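Local coordinates for protein thiosulfate sulfurtransferase (Pseudomonas aeruginosa, PDB 1YT8) that probably transfers sulfur from thiosulfate to cyanide and is built from four rhodanese-like domains, at residues 38-41 against 42-45. Residues are numbered along the deposited sequence; the frame is centred on the assembly and turned at random.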
loop_
_atom_site.group_PDB
_atom_site.type_symbol
_atom_site.label_atom_id
_atom_site.label_comp_id
_atom_site.label_asym_id
_atom_site.label_seq_id
_atom_site.Cartn_x
_atom_site.Cartn_y
_atom_site.Cartn_z
ATOM N N ALA A 38 -11.683 10.867 5.942
ATOM C CA ALA A 38 -11.037 11.778 6.882
ATOM C C ALA A 38 -10.131 11.056 7.878
ATOM O O ALA A 38 -10.558 10.129 8.567
ATOM C CB ALA A 38 -12.093 12.585 7.637
ATOM N N HIS A 39 -8.879 11.493 7.956
ATOM C CA HIS A 39 -7.924 10.897 8.880
ATOM C C HIS A 39 -6.696 11.776 9.039
ATOM O O HIS A 39 -6.382 12.580 8.163
ATOM C CB HIS A 39 -7.508 9.502 8.390
ATOM C CG HIS A 39 -6.797 9.502 7.072
ATOM N ND1 HIS A 39 -5.464 9.832 6.945
ATOM C CD2 HIS A 39 -7.225 9.187 5.826
ATOM C CE1 HIS A 39 -5.101 9.715 5.679
ATOM N NE2 HIS A 39 -6.151 9.325 4.980
ATOM N N PRO A 40 -6.005 11.663 10.186
ATOM C CA PRO A 40 -4.802 12.468 10.415
ATOM C C PRO A 40 -3.748 12.096 9.378
ATOM O O PRO A 40 -3.725 10.967 8.887
ATOM C CB PRO A 40 -4.391 12.075 11.832
ATOM C CG PRO A 40 -5.710 11.776 12.486
ATOM C CD PRO A 40 -6.411 10.966 11.419
ATOM N N LEU A 41 -2.874 13.040 9.057
ATOM C CA LEU A 41 -1.828 12.820 8.059
ATOM C C LEU A 41 -1.041 11.517 8.184
ATOM O O LEU A 41 -0.868 10.793 7.198
ATOM C CB LEU A 41 -0.851 13.998 8.072
ATOM C CG LEU A 41 0.318 13.940 7.086
ATOM C CD1 LEU A 41 -0.211 13.725 5.667
ATOM C CD2 LEU A 41 1.108 15.245 7.171
ATOM N N PHE A 42 -0.568 11.213 9.389
ATOM C CA PHE A 42 0.230 10.013 9.595
ATOM C C PHE A 42 -0.495 8.810 10.173
ATOM O O PHE A 42 0.134 7.846 10.628
ATOM C CB PHE A 42 1.472 10.367 10.421
ATOM C CG PHE A 42 2.442 11.239 9.673
ATOM C CD1 PHE A 42 3.130 10.733 8.571
ATOM C CD2 PHE A 42 2.593 12.584 9.999
ATOM C CE1 PHE A 42 3.951 11.557 7.796
ATOM C CE2 PHE A 42 3.409 13.418 9.233
ATOM C CZ PHE A 42 4.089 12.903 8.128
ATOM N N ALA A 43 -1.821 8.856 10.133
ATOM C CA ALA A 43 -2.614 7.739 10.614
ATOM C C ALA A 43 -2.549 6.649 9.546
ATOM O O ALA A 43 -2.761 6.913 8.360
ATOM C CB ALA A 43 -4.064 8.172 10.839
ATOM N N ALA A 44 -2.232 5.433 9.971
ATOM C CA ALA A 44 -2.160 4.300 9.066
ATOM C C ALA A 44 -3.468 3.544 9.211
ATOM O O ALA A 44 -3.993 3.418 10.316
ATOM C CB ALA A 44 -0.985 3.398 9.440
ATOM N N ASN A 45 -4.004 3.044 8.103
ATOM C CA ASN A 45 -5.258 2.313 8.167
ATOM C C ASN A 45 -5.040 0.813 8.314
ATOM O O ASN A 45 -4.457 0.172 7.445
ATOM C CB ASN A 45 -6.102 2.601 6.919
ATOM C CG ASN A 45 -7.463 1.922 6.955
ATOM O OD1 ASN A 45 -8.122 1.865 7.997
ATOM N ND2 ASN A 45 -7.904 1.426 5.808
HETATM O O HOH W 1 -0.923 8.151 6.506
#
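P40 and A43 close a type I beta turn that carries the chain from the loop after helix 32-35 into strand 44-45, an outermost strand of the five-stranded parallel sheet (order 1-5-4-2-3) of the first rhodanese-like domain, where A44 bonds through its backbone to L26 and D28. The closing hydrogen bond runs from A43 N to P40 O over 3.1 Å and is nearly straight (162° at the hydrogen). The same carbonyl oxygen accepts a second hydrogen bond from the imidazole of H39, whose ND1 lies 2.8 Å from P40 O, with the acceptor almost in the ring plane. The two donors stand on opposite faces of the carbonyl plane, well out of it. The H39 ring curls forward to the carbonyl of P40, with CG beside both the backbone N and the carbonyl carbon (chi1 63°); its NE2 is bonded to D111 O and its ring stacks on F35.

Water adds a further link: one molecule donates to L41 O at 2.7 Å and to A43 O at 2.9 Å, bridging the two carbonyls.

Two apolar contacts accompany these bonds. A43 CB packs against the proline ring, 3.7 Å from P40 CD, and both side chains rest on L26 of strand 25-28 and Y69 of strand 66-69. At the turn's corner L41 and F42 lie side by side. L41 CG, anti to its own amide nitrogen, sits over one face of the F42 ring in a CH-pi contact, 3.9 Å from the centroid, while L41 CD2 meets F42 CE2 nearer the rim. P115 of helix 114-127 touches both.

With ND1 donating to P40 and NE2 bonded to another carbonyl, H39 is probably protonated on both nitrogens, and its charge would strengthen its hold on this buried turn at the sheet edge.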